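Local coordinates for protein beta-N-acetylglucosaminidase (Thermotoga maritima, PDB 3WO8) that probably catalyses the hydrolysis of terminal non-reducing N-acetyl-D-hexosamine residues in N-acetyl-beta-D-hexosaminides, at residues 16-21 / 319-324; 39-44 / 281-286; 167-172 / 252-257. All coordinates share one frame; numbering follows the deposited sequence.

Contact 1. Residues 16-21 / 319-324; sequences LGKLFF and TVEKYL
K18 leaves its backbone with chi1 at -93°, away from a staggered position, and bends again at chi2, 61°. Beyond CG the chain is straight, and it runs alongside helix 310-326. V320 presents itself with CG1 anti to the backbone N, chi1 166°, which turns both of its methyl groups to K18. CG of K18 lies 3.6 Å from CG1 of V320, and CB of K18 rests near the same methyl. The other branch, CG2 of V320, meets the backbone O of K18 at 3.5 Å. V320 is therefore pressed against both the side chain and the carbonyl of one residue. Further out, K18 crosses the side chain of E321 at about a right angle. CE of K18 is 4.0 Å from OE2 of E321 and also comes near CG of E321. NZ of K18 stands 4.5 Å from OE2 of E321, too far for a salt bridge. The opposite charges probably still attract each other weakly. From the next turn of the helix, CD2 of L324 approaches CE of K18 at 4.3 Å. Cutting K18 back to an alanine would probably uncover CG1 of V320 and remove the positive charge that stands near E321. No hydrogen bond joins the two segments, so the contact rests mainly on the aliphatic part of the lysine. V320 continues inward to T41, L252 and M283, at the starts of barrel strands, while L19 leans on V313, S316 and I317 of the same helix. The 3-10 turn 16-19 leads directly into strand 20-24. This is the base of a TIM barrel, where helix 310-326 packs against the N-terminal ends of the strands and the entry to the first strand.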
ATOM      1  N   LEU B  16     -27.187  15.730 -16.243  1.00 69.76           N
ATOM      2  CA  LEU B  16     -26.331  16.830 -15.751  1.00 73.16           C
ATOM      3  C   LEU B  16     -25.574  16.524 -14.432  1.00 68.30           C
ATOM      4  O   LEU B  16     -24.841  17.366 -13.893  1.00 54.44           O
ATOM      5  CB  LEU B  16     -27.140  18.138 -15.604  1.00 82.42           C
ATOM      6  CG  LEU B  16     -28.496  18.150 -14.889  1.00 84.67           C
ATOM      7  CD1 LEU B  16     -28.948  19.581 -14.654  1.00 82.85           C
ATOM      8  CD2 LEU B  16     -29.572  17.430 -15.689  1.00 89.09           C
ATOM      9  N   GLY B  17     -25.745  15.307 -13.926  1.00 68.87           N
ATOM     10  CA  GLY B  17     -24.818  14.751 -12.940  1.00 66.33           C
ATOM     11  C   GLY B  17     -23.395  14.707 -13.495  1.00 60.81           C
ATOM     12  O   GLY B  17     -22.420  14.829 -12.731  1.00 56.98           O
ATOM     13  N   LYS B  18     -23.285  14.562 -14.824  1.00 50.44           N
ATOM     14  CA  LYS B  18     -22.002  14.663 -15.525  1.00 49.15           C
ATOM     15  C   LYS B  18     -21.209  15.931 -15.222  1.00 47.30           C
ATOM     16  O   LYS B  18     -19.995  15.942 -15.408  1.00 51.17           O
ATOM     17  CB  LYS B  18     -22.183  14.575 -17.044  1.00 50.53           C
ATOM     18  CG  LYS B  18     -22.059  13.196 -17.634  1.00 52.76           C
ATOM     19  CD  LYS B  18     -23.095  12.230 -17.086  1.00 60.16           C
ATOM     20  CE  LYS B  18     -22.790  10.824 -17.572  1.00 63.55           C
ATOM     21  NZ  LYS B  18     -23.798   9.859 -17.076  1.00 68.17           N
ATOM     22  N   LEU B  19     -21.874  16.992 -14.774  1.00 47.32           N
ATOM     23  CA  LEU B  19     -21.187  18.270 -14.538  1.00 47.04           C
ATOM     24  C   LEU B  19     -20.517  18.409 -13.196  1.00 46.33           C
ATOM     25  O   LEU B  19     -19.821  19.413 -12.940  1.00 41.56           O
ATOM     26  CB  LEU B  19     -22.141  19.441 -14.756  1.00 48.80           C
ATOM     27  CG  LEU B  19     -22.177  19.928 -16.206  1.00 52.33           C
ATOM     28  CD1 LEU B  19     -21.031  19.389 -17.062  1.00 56.06           C
ATOM     29  CD2 LEU B  19     -23.468  19.514 -16.865  1.00 51.99           C
ATOM     30  N   PHE B  20     -20.667  17.386 -12.356  1.00 46.88           N
ATOM     31  CA  PHE B  20     -20.209  17.497 -10.996  1.00 47.71           C
ATOM     32  C   PHE B  20     -19.179  16.467 -10.551  1.00 45.67           C
ATOM     33  O   PHE B  20     -19.317  15.268 -10.811  1.00 48.13           O
ATOM     34  CB  PHE B  20     -21.416  17.428 -10.098  1.00 52.84           C
ATOM     35  CG  PHE B  20     -22.235  18.682 -10.102  1.00 52.62           C
ATOM     36  CD1 PHE B  20     -21.729  19.856  -9.542  1.00 51.92           C
ATOM     37  CD2 PHE B  20     -23.512  18.690 -10.654  1.00 50.49           C
ATOM     38  CE1 PHE B  20     -22.478  21.013  -9.541  1.00 49.10           C
ATOM     39  CE2 PHE B  20     -24.266  19.843 -10.640  1.00 50.05           C
ATOM     40  CZ  PHE B  20     -23.747  21.002 -10.094  1.00 48.54           C
ATOM     41  N   PHE B  21     -18.167  16.989  -9.861  1.00 40.96           N
ATOM     42  CA  PHE B  21     -17.144  16.235  -9.172  1.00 42.49           C
ATOM     43  C   PHE B  21     -17.218  16.497  -7.637  1.00 43.43           C
ATOM     44  O   PHE B  21     -17.107  17.620  -7.183  1.00 43.34           O
ATOM     45  CB  PHE B  21     -15.751  16.613  -9.724  1.00 42.67           C
ATOM     46  CG  PHE B  21     -14.844  15.427  -9.914  1.00 43.66           C
ATOM     47  CD1 PHE B  21     -14.557  14.583  -8.849  1.00 43.45           C
ATOM     48  CD2 PHE B  21     -14.331  15.118 -11.167  1.00 43.02           C
ATOM     49  CE1 PHE B  21     -13.756  13.470  -9.027  1.00 46.17           C
ATOM     50  CE2 PHE B  21     -13.515  14.019 -11.342  1.00 45.74           C
ATOM     51  CZ  PHE B  21     -13.218  13.199 -10.270  1.00 46.91           C
ATOM     52  N   THR B 319     -18.267  16.139 -23.619  1.00 47.82           N
ATOM     53  CA  THR B 319     -16.838  16.064 -23.249  1.00 48.77           C
ATOM     54  C   THR B 319     -16.580  15.088 -22.077  1.00 47.60           C
ATOM     55  O   THR B 319     -15.660  14.275 -22.092  1.00 45.01           O
ATOM     56  CB  THR B 319     -16.308  17.456 -22.866  1.00 46.75           C
ATOM     57  OG1 THR B 319     -16.499  18.355 -23.957  1.00 46.03           O
ATOM     58  CG2 THR B 319     -14.831  17.418 -22.551  1.00 47.28           C
ATOM     59  N   VAL B 320     -17.420  15.188 -21.066  1.00 49.04           N
ATOM     60  CA  VAL B 320     -17.369  14.290 -19.925  1.00 50.67           C
ATOM     61  C   VAL B 320     -17.643  12.850 -20.340  1.00 48.66           C
ATOM     62  O   VAL B 320     -16.953  11.951 -19.888  1.00 56.49           O
ATOM     63  CB  VAL B 320     -18.313  14.763 -18.791  1.00 47.30           C
ATOM     64  CG1 VAL B 320     -18.526  13.677 -17.750  1.00 49.46           C
ATOM     65  CG2 VAL B 320     -17.706  15.976 -18.114  1.00 45.76           C
ATOM     66  N   GLU B 321     -18.616  12.624 -21.208  1.00 47.73           N
ATOM     67  CA  GLU B 321     -18.914  11.250 -21.635  1.00 50.13           C
ATOM     68  C   GLU B 321     -17.829  10.631 -22.524  1.00 47.90           C
ATOM     69  O   GLU B 321     -17.663   9.407 -22.553  1.00 46.62           O
ATOM     70  CB  GLU B 321     -20.261  11.192 -22.316  1.00 50.77           C
ATOM     71  CG  GLU B 321     -21.398  11.420 -21.332  1.00 55.00           C
ATOM     72  CD  GLU B 321     -22.738  11.568 -22.016  1.00 54.36           C
ATOM     73  OE1 GLU B 321     -22.742  12.077 -23.152  1.00 52.22           O
ATOM     74  OE2 GLU B 321     -23.768  11.169 -21.423  1.00 53.91           O
ATOM     75  N   LYS B 322     -17.108  11.501 -23.218  1.00 47.21           N
ATOM     76  CA  LYS B 322     -15.987  11.132 -24.033  1.00 52.16           C
ATOM     77  C   LYS B 322     -14.888  10.557 -23.143  1.00 52.08           C
ATOM     78  O   LYS B 322     -14.314   9.507 -23.411  1.00 52.07           O
ATOM     79  CB  LYS B 322     -15.457  12.374 -24.782  1.00 55.30           C
ATOM     80  CG  LYS B 322     -14.462  12.048 -25.895  1.00 62.59           C
ATOM     81  CD  LYS B 322     -14.173  13.254 -26.795  1.00 71.62           C
ATOM     82  CE  LYS B 322     -12.864  13.982 -26.467  1.00 78.80           C
ATOM     83  NZ  LYS B 322     -11.825  13.827 -27.523  1.00 77.21           N
ATOM     84  N   TYR B 323     -14.587  11.283 -22.077  1.00 54.39           N
ATOM     85  CA  TYR B 323     -13.522  10.895 -21.180  1.00 48.59           C
ATOM     86  C   TYR B 323     -13.895   9.607 -20.466  1.00 48.31           C
ATOM     87  O   TYR B 323     -13.120   8.666 -20.394  1.00 46.49           O
ATOM     88  CB  TYR B 323     -13.281  12.010 -20.207  1.00 44.26           C
ATOM     89  CG  TYR B 323     -12.288  12.980 -20.736  1.00 42.86           C
ATOM     90  CD1 TYR B 323     -12.588  13.837 -21.762  1.00 38.93           C
ATOM     91  CD2 TYR B 323     -11.025  13.041 -20.200  1.00 46.27           C
ATOM     92  CE1 TYR B 323     -11.654  14.750 -22.233  1.00 36.96           C
ATOM     93  CE2 TYR B 323     -10.088  13.938 -20.667  1.00 44.10           C
ATOM     94  CZ  TYR B 323     -10.407  14.784 -21.691  1.00 37.45           C
ATOM     95  OH  TYR B 323      -9.428  15.647 -22.116  1.00 35.94           O
ATOM     96  N   LEU B 324     -15.120   9.589 -19.987  1.00 45.66           N
ATOM     97  CA  LEU B 324     -15.692   8.444 -19.380  1.00 45.91           C
ATOM     98  C   LEU B 324     -15.593   7.236 -20.299  1.00 51.12           C
ATOM     99  O   LEU B 324     -15.243   6.130 -19.853  1.00 53.46           O
ATOM    100  CB  LEU B 324     -17.148   8.741 -19.058  1.00 46.86           C
ATOM    101  CG  LEU B 324     -17.673   8.207 -17.741  1.00 50.10           C
ATOM    102  CD1 LEU B 324     -16.752   8.507 -16.581  1.00 48.35           C
ATOM    103  CD2 LEU B 324     -19.052   8.796 -17.483  1.00 55.10           C
TER

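Contact 2. Residues 39-44 / 281-286; sequences RPTGIL and GNMILL
Strands 42-45 and 283-286 flank strand 20-24 in the parallel barrel, one on each side, and this contact reaches across that middle strand inside the TIM barrel. M283 and T41 carry its lower part. The side chain of M283 is extended to its sulfur and then bends at chi3, 96°, which brings CE against T41 and G42. CE of M283 meets CG2 of T41 at 3.4 Å, and the two side chains cross at about a right angle. The same methyl lies 3.6 Å from the backbone N of G42 and close to CB of T41. G42 has no side chain, and a beta carbon there would sit tightly against CE of M283. Higher in the barrel the approach is looser. CD2 of L44 comes to 4.5 Å from CD1 of L285, a plain meeting of leucine methyl groups. F21 of the middle strand touches both M283 and L285 and so adds to the same interior. From helix 310-326, L324 also packs on T41. All five touching residues are buried. No hydrogen bond crosses between the segments, because strand 20-24 lies between them and shares backbone bonds with both. The pairing thus has no polar direction and depends on close fit, with the thioether methyl of M283 set against the methyl of T41 and the bare backbone of G42.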
ATOM      1  N   ARG B  39     -26.481  12.165  -9.969  1.00 64.34           N
ATOM      2  CA  ARG B  39     -25.602  11.053 -10.345  1.00 60.53           C
ATOM      3  C   ARG B  39     -24.284  11.659 -10.706  1.00 55.26           C
ATOM      4  O   ARG B  39     -23.919  11.759 -11.884  1.00 57.00           O
ATOM      5  CB  ARG B  39     -26.222  10.179 -11.444  1.00 62.75           C
ATOM      6  CG  ARG B  39     -27.411   9.338 -10.943  1.00 70.12           C
ATOM      7  CD  ARG B  39     -27.399   7.876 -11.411  1.00 75.92           C
ATOM      8  NE  ARG B  39     -26.970   7.757 -12.812  1.00 84.75           N
ATOM      9  CZ  ARG B  39     -27.747   7.954 -13.884  1.00 77.12           C
ATOM     10  NH1 ARG B  39     -29.024   8.257 -13.732  1.00 76.99           N
ATOM     11  NH2 ARG B  39     -27.247   7.833 -15.124  1.00 66.06           N
ATOM     12  N   PRO B  40     -23.575  12.121  -9.677  1.00 48.84           N
ATOM     13  CA  PRO B  40     -22.368  12.878  -9.938  1.00 49.69           C
ATOM     14  C   PRO B  40     -21.399  11.951 -10.649  1.00 53.15           C
ATOM     15  O   PRO B  40     -21.401  10.750 -10.377  1.00 56.62           O
ATOM     16  CB  PRO B  40     -21.897  13.297  -8.551  1.00 49.13           C
ATOM     17  CG  PRO B  40     -22.547  12.352  -7.604  1.00 48.06           C
ATOM     18  CD  PRO B  40     -23.759  11.794  -8.257  1.00 47.28           C
ATOM     19  N   THR B  41     -20.644  12.473 -11.605  1.00 50.30           N
ATOM     20  CA  THR B  41     -19.774  11.623 -12.407  1.00 49.04           C
ATOM     21  C   THR B  41     -18.466  11.433 -11.629  1.00 47.42           C
ATOM     22  O   THR B  41     -17.969  10.312 -11.497  1.00 48.65           O
ATOM     23  CB  THR B  41     -19.598  12.178 -13.862  1.00 48.48           C
ATOM     24  OG1 THR B  41     -20.490  11.483 -14.742  1.00 46.44           O
ATOM     25  CG2 THR B  41     -18.181  11.993 -14.409  1.00 52.75           C
ATOM     26  N   GLY B  42     -17.948  12.541 -11.102  1.00 45.43           N
ATOM     27  CA  GLY B  42     -16.661  12.585 -10.416  1.00 45.42           C
ATOM     28  C   GLY B  42     -16.737  12.266  -8.925  1.00 42.53           C
ATOM     29  O   GLY B  42     -17.406  12.963  -8.173  1.00 43.48           O
ATOM     30  N   ILE B  43     -16.051  11.205  -8.509  1.00 37.67           N
ATOM     31  CA  ILE B  43     -16.013  10.794  -7.110  1.00 35.80           C
ATOM     32  C   ILE B  43     -14.588  11.038  -6.715  1.00 32.42           C
ATOM     33  O   ILE B  43     -13.732  10.344  -7.206  1.00 28.65           O
ATOM     34  CB  ILE B  43     -16.293   9.278  -6.926  1.00 36.12           C
ATOM     35  CG1 ILE B  43     -17.652   8.874  -7.490  1.00 37.06           C
ATOM     36  CG2 ILE B  43     -16.190   8.874  -5.455  1.00 38.27           C
ATOM     37  CD1 ILE B  43     -18.825   9.555  -6.829  1.00 38.89           C
ATOM     38  N   LEU B  44     -14.327  12.041  -5.884  1.00 31.10           N
ATOM     39  CA  LEU B  44     -12.983  12.275  -5.336  1.00 33.14           C
ATOM     40  C   LEU B  44     -12.916  11.677  -3.931  1.00 34.72           C
ATOM     41  O   LEU B  44     -13.693  12.076  -3.088  1.00 35.74           O
ATOM     42  CB  LEU B  44     -12.686  13.766  -5.271  1.00 32.14           C
ATOM     43  CG  LEU B  44     -11.535  14.171  -4.378  1.00 34.33           C
ATOM     44  CD1 LEU B  44     -10.278  13.449  -4.835  1.00 38.45           C
ATOM     45  CD2 LEU B  44     -11.281  15.667  -4.383  1.00 34.49           C
ATOM     46  N   GLY B 281     -15.998  25.842 -18.760  1.00 53.12           N
ATOM     47  CA  GLY B 281     -15.476  24.868 -17.823  1.00 51.03           C
ATOM     48  C   GLY B 281     -16.498  23.766 -17.845  1.00 49.56           C
ATOM     49  O   GLY B 281     -17.656  24.028 -18.115  1.00 48.77           O
ATOM     50  N   ASN B 282     -16.085  22.541 -17.571  1.00 47.46           N
ATOM     51  CA  ASN B 282     -16.976  21.426 -17.728  1.00 50.33           C
ATOM     52  C   ASN B 282     -17.443  20.868 -16.417  1.00 53.52           C
ATOM     53  O   ASN B 282     -18.646  20.753 -16.199  1.00 58.77           O
ATOM     54  CB  ASN B 282     -16.290  20.317 -18.522  1.00 57.87           C
ATOM     55  CG  ASN B 282     -15.793  20.785 -19.873  1.00 51.12           C
ATOM     56  OD1 ASN B 282     -14.603  20.726 -20.160  1.00 49.53           O
ATOM     57  ND2 ASN B 282     -16.702  21.240 -20.703  1.00 47.34           N
ATOM     58  N   MET B 283     -16.513  20.480 -15.543  1.00 49.77           N
ATOM     59  CA  MET B 283     -16.940  19.887 -14.268  1.00 45.22           C
ATOM     60  C   MET B 283     -16.667  20.816 -13.117  1.00 39.54           C
ATOM     61  O   MET B 283     -15.597  21.418 -13.004  1.00 36.73           O
ATOM     62  CB  MET B 283     -16.324  18.500 -14.004  1.00 46.41           C
ATOM     63  CG  MET B 283     -16.817  17.417 -14.953  1.00 43.27           C
ATOM     64  SD  MET B 283     -15.932  15.874 -14.698  1.00 39.72           S
ATOM     65  CE  MET B 283     -17.145  15.081 -13.594  1.00 38.78           C
ATOM     66  N   ILE B 284     -17.688  20.931 -12.288  1.00 40.44           N
ATOM     67  CA  ILE B 284     -17.633  21.720 -11.059  1.00 45.17           C
ATOM     68  C   ILE B 284     -17.232  20.770  -9.937  1.00 39.90           C
ATOM     69  O   ILE B 284     -17.864  19.723  -9.724  1.00 35.27           O
ATOM     70  CB  ILE B 284     -19.014  22.319 -10.704  1.00 48.50           C
ATOM     71  CG1 ILE B 284     -19.483  23.313 -11.777  1.00 53.36           C
ATOM     72  CG2 ILE B 284     -18.951  23.039  -9.385  1.00 49.69           C
ATOM     73  CD1 ILE B 284     -20.991  23.397 -11.840  1.00 52.20           C
ATOM     74  N   LEU B 285     -16.185  21.149  -9.238  1.00 36.47           N
ATOM     75  CA  LEU B 285     -15.672  20.352  -8.166  1.00 38.29           C
ATOM     76  C   LEU B 285     -16.190  20.920  -6.852  1.00 41.58           C
ATOM     77  O   LEU B 285     -15.882  22.068  -6.456  1.00 41.64           O
ATOM     78  CB  LEU B 285     -14.137  20.365  -8.167  1.00 38.70           C
ATOM     79  CG  LEU B 285     -13.490  19.651  -6.987  1.00 36.92           C
ATOM     80  CD1 LEU B 285     -14.002  18.220  -6.881  1.00 35.36           C
ATOM     81  CD2 LEU B 285     -11.968  19.733  -7.044  1.00 35.17           C
ATOM     82  N   LEU B 286     -16.970  20.083  -6.180  1.00 41.51           N
ATOM     83  CA  LEU B 286     -17.360  20.301  -4.818  1.00 40.06           C
ATOM     84  C   LEU B 286     -16.468  19.431  -3.873  1.00 41.98           C
ATOM     85  O   LEU B 286     -16.683  18.218  -3.690  1.00 40.28           O
ATOM     86  CB  LEU B 286     -18.854  20.006  -4.670  1.00 40.94           C
ATOM     87  CG  LEU B 286     -19.805  20.741  -5.636  1.00 42.45           C
ATOM     88  CD1 LEU B 286     -21.279  20.435  -5.323  1.00 42.25           C
ATOM     89  CD2 LEU B 286     -19.564  22.249  -5.661  1.00 39.62           C
TER

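Contact 3. Residues 167-172 / 252-257; sequences IPCIKH and LVISDA
The H172 ring has CB of K171, on the far side of a cis peptide bond, over the centre of one face, 3.8 Å above its plane, and meets OD2 of D256 obliquely across the contact. Ring and carboxylate planes are only 18° apart, yet the two side chains do not form a hydrogen bond. CD2 of H172 is the nearest ring atom, 3.2 Å from OD2 of D256. NE2 of H172 lies 3.5 Å from the same oxygen, but the angle is poor. The other ring nitrogen, ND1, is hydrogen-bonded to D128, and the ring meets that of H176 edge-to-face. K171, H172 and H176 belong to the Lys-His-Phe-Pro-Gly-His-Gly signature of family 3 beta-N-acetylglucosaminidases. The carboxylate of D256 is held from its own segment. OD1 of D256 accepts the backbone N of A257 at 2.7 Å, on its anti side and 21° out of the carboxylate plane. OG of S255 donates to the backbone O of D256, also at 2.7 Å, from a position tilted out of the carbonyl plane. Deeper in the barrel, SG of C169 is 3.9 Å from CG2 of I254. C169 has SG anti to its backbone N, chi1 -173°, and this aims the sulfur at the isoleucine. M218 of strand 216-219, which runs between these two strands, touches both C169 and I254. H172 and D256 lie towards the C-terminal ends of their strands, the end where TIM-barrel glycosidases form their active site. The contact thus changes from apolar in the interior to polar near the mouth. D128 for H172, and the backbone of A257 for D256, supply the hydrogen bonds that this pair does not make together.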
ATOM      1  N   ILE B 167      -6.245   8.718 -16.058  1.00 40.36           N
ATOM      2  CA  ILE B 167      -6.260  10.006 -16.704  1.00 40.66           C
ATOM      3  C   ILE B 167      -5.765  11.005 -15.696  1.00 38.80           C
ATOM      4  O   ILE B 167      -6.309  11.088 -14.575  1.00 37.39           O
ATOM      5  CB  ILE B 167      -7.669  10.427 -17.092  1.00 47.96           C
ATOM      6  CG1 ILE B 167      -8.318   9.354 -17.969  1.00 51.10           C
ATOM      7  CG2 ILE B 167      -7.638  11.745 -17.851  1.00 45.45           C
ATOM      8  CD1 ILE B 167      -9.823   9.430 -17.954  1.00 49.12           C
ATOM      9  N   PRO B 168      -4.736  11.777 -16.071  1.00 33.15           N
ATOM     10  CA  PRO B 168      -4.224  12.754 -15.150  1.00 33.33           C
ATOM     11  C   PRO B 168      -4.948  14.034 -15.288  1.00 37.73           C
ATOM     12  O   PRO B 168      -5.707  14.246 -16.228  1.00 37.24           O
ATOM     13  CB  PRO B 168      -2.785  12.951 -15.597  1.00 35.38           C
ATOM     14  CG  PRO B 168      -2.861  12.740 -17.084  1.00 38.06           C
ATOM     15  CD  PRO B 168      -3.964  11.714 -17.307  1.00 33.55           C
ATOM     16  N   CYS B 169      -4.659  14.906 -14.343  1.00 44.09           N
ATOM     17  CA  CYS B 169      -5.192  16.235 -14.308  1.00 41.92           C
ATOM     18  C   CYS B 169      -4.091  17.268 -14.022  1.00 40.80           C
ATOM     19  O   CYS B 169      -3.627  17.387 -12.907  1.00 39.03           O
ATOM     20  CB  CYS B 169      -6.244  16.296 -13.230  1.00 44.82           C
ATOM     21  SG  CYS B 169      -7.075  17.882 -13.291  1.00 41.64           S
ATOM     22  N   ILE B 170      -3.654  17.999 -15.033  1.00 41.44           N
ATOM     23  CA  ILE B 170      -2.643  19.037 -14.801  1.00 43.64           C
ATOM     24  C   ILE B 170      -3.270  20.203 -14.056  1.00 41.11           C
ATOM     25  O   ILE B 170      -4.456  20.508 -14.232  1.00 40.94           O
ATOM     26  CB  ILE B 170      -1.971  19.525 -16.097  1.00 42.82           C
ATOM     27  CG1 ILE B 170      -3.003  20.016 -17.112  1.00 42.02           C
ATOM     28  CG2 ILE B 170      -1.167  18.387 -16.687  1.00 43.27           C
ATOM     29  CD1 ILE B 170      -2.360  20.540 -18.378  1.00 43.44           C
ATOM     30  N   LYS B 171      -2.479  20.820 -13.193  1.00 40.43           N
ATOM     31  CA  LYS B 171      -2.997  21.872 -12.337  1.00 41.11           C
ATOM     32  C   LYS B 171      -1.885  22.819 -11.906  1.00 43.28           C
ATOM     33  O   LYS B 171      -0.711  22.450 -11.966  1.00 39.47           O
ATOM     34  CB  LYS B 171      -3.746  21.271 -11.145  1.00 43.32           C
ATOM     35  CG  LYS B 171      -2.953  20.316 -10.266  1.00 45.33           C
ATOM     36  CD  LYS B 171      -3.841  19.529  -9.278  1.00 40.76           C
ATOM     37  CE  LYS B 171      -3.045  19.287  -8.002  1.00 41.36           C
ATOM     38  NZ  LYS B 171      -3.415  18.088  -7.225  1.00 42.80           N
ATOM     39  N   HIS B 172      -2.218  24.067 -11.557  1.00 46.79           N
ATOM     40  CA  HIS B 172      -3.559  24.681 -11.708  1.00 47.21           C
ATOM     41  C   HIS B 172      -3.494  25.705 -12.807  1.00 48.44           C
ATOM     42  O   HIS B 172      -2.623  26.589 -12.773  1.00 45.03           O
ATOM     43  CB  HIS B 172      -3.969  25.406 -10.435  1.00 47.88           C
ATOM     44  CG  HIS B 172      -3.930  24.543  -9.215  1.00 45.91           C
ATOM     45  ND1 HIS B 172      -2.750  24.189  -8.588  1.00 42.22           N
ATOM     46  CD2 HIS B 172      -4.928  23.946  -8.522  1.00 43.05           C
ATOM     47  CE1 HIS B 172      -3.032  23.435  -7.544  1.00 43.51           C
ATOM     48  NE2 HIS B 172      -4.345  23.278  -7.481  1.00 42.71           N
ATOM     49  N   LEU B 252     -11.385  17.961 -21.066  1.00 49.79           N
ATOM     50  CA  LEU B 252     -12.029  18.177 -19.758  1.00 47.59           C
ATOM     51  C   LEU B 252     -11.409  19.293 -18.938  1.00 44.40           C
ATOM     52  O   LEU B 252     -10.216  19.327 -18.692  1.00 50.16           O
ATOM     53  CB  LEU B 252     -11.984  16.894 -18.958  1.00 47.88           C
ATOM     54  CG  LEU B 252     -13.049  16.710 -17.904  1.00 50.86           C
ATOM     55  CD1 LEU B 252     -14.437  16.829 -18.493  1.00 52.62           C
ATOM     56  CD2 LEU B 252     -12.916  15.324 -17.301  1.00 52.34           C
ATOM     57  N   VAL B 253     -12.237  20.249 -18.572  1.00 46.14           N
ATOM     58  CA  VAL B 253     -11.820  21.318 -17.714  1.00 44.72           C
ATOM     59  C   VAL B 253     -12.615  21.189 -16.429  1.00 47.34           C
ATOM     60  O   VAL B 253     -13.883  21.117 -16.420  1.00 41.40           O
ATOM     61  CB  VAL B 253     -12.035  22.690 -18.346  1.00 45.82           C
ATOM     62  CG1 VAL B 253     -11.876  23.767 -17.280  1.00 44.42           C
ATOM     63  CG2 VAL B 253     -11.017  22.903 -19.461  1.00 46.74           C
ATOM     64  N   ILE B 254     -11.861  21.142 -15.339  1.00 45.27           N
ATOM     65  CA  ILE B 254     -12.469  20.920 -14.061  1.00 47.85           C
ATOM     66  C   ILE B 254     -12.098  22.082 -13.190  1.00 43.80           C
ATOM     67  O   ILE B 254     -10.993  22.627 -13.292  1.00 43.38           O
ATOM     68  CB  ILE B 254     -12.048  19.577 -13.435  1.00 54.85           C
ATOM     69  CG1 ILE B 254     -12.957  19.276 -12.246  1.00 59.03           C
ATOM     70  CG2 ILE B 254     -10.568  19.588 -13.014  1.00 56.46           C
ATOM     71  CD1 ILE B 254     -12.644  17.981 -11.528  1.00 66.43           C
ATOM     72  N   SER B 255     -13.050  22.478 -12.357  1.00 43.56           N
ATOM     73  CA  SER B 255     -12.814  23.547 -11.384  1.00 48.76           C
ATOM     74  C   SER B 255     -11.948  23.061 -10.218  1.00 44.68           C
ATOM     75  O   SER B 255     -11.991  21.883  -9.869  1.00 42.26           O
ATOM     76  CB  SER B 255     -14.153  24.052 -10.846  1.00 48.74           C
ATOM     77  OG  SER B 255     -14.661  23.201  -9.828  1.00 47.59           O
ATOM     78  N   ASP B 256     -11.162  23.956  -9.621  1.00 44.46           N
ATOM     79  CA  ASP B 256     -10.629  23.682  -8.300  1.00 43.06           C
ATOM     80  C   ASP B 256     -11.884  23.708  -7.411  1.00 44.98           C
ATOM     81  O   ASP B 256     -12.988  23.987  -7.923  1.00 46.93           O
ATOM     82  CB  ASP B 256      -9.552  24.667  -7.893  1.00 40.05           C
ATOM     83  CG  ASP B 256      -8.655  24.111  -6.791  1.00 42.91           C
ATOM     84  OD1 ASP B 256      -9.117  23.213  -6.079  1.00 46.92           O
ATOM     85  OD2 ASP B 256      -7.495  24.528  -6.619  1.00 43.64           O
ATOM     86  N   ALA B 257     -11.771  23.329  -6.143  1.00 44.02           N
ATOM     87  CA  ALA B 257     -12.973  23.135  -5.315  1.00 45.39           C
ATOM     88  C   ALA B 257     -13.671  24.462  -5.049  1.00 46.82           C
ATOM     89  O   ALA B 257     -13.041  25.415  -4.588  1.00 46.92           O
ATOM     90  CB  ALA B 257     -12.607  22.475  -4.003  1.00 45.88           C
TER

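Overall arrangement
From the N terminus, the chain enters the barrel through 16-21. Contact 1 closes the longest loop of the three, bringing helix 310-326 back to that start. Contact 2 lies inside this loop and joins the second strand, 42-45, to 283-286. Contact 3 is nested within contact 2 and joins 167-173 to 253-257. None of the loops cross. All three contacts reach the same eight-stranded parallel sheet. Strand 20-24 bonds to both strands of contact 2, and the backbone of M283 and I284 links contact 2 to S255 and L19 of its neighbours. L252 meets V320 and Y323, tying contact 3 to the helix of contact 1.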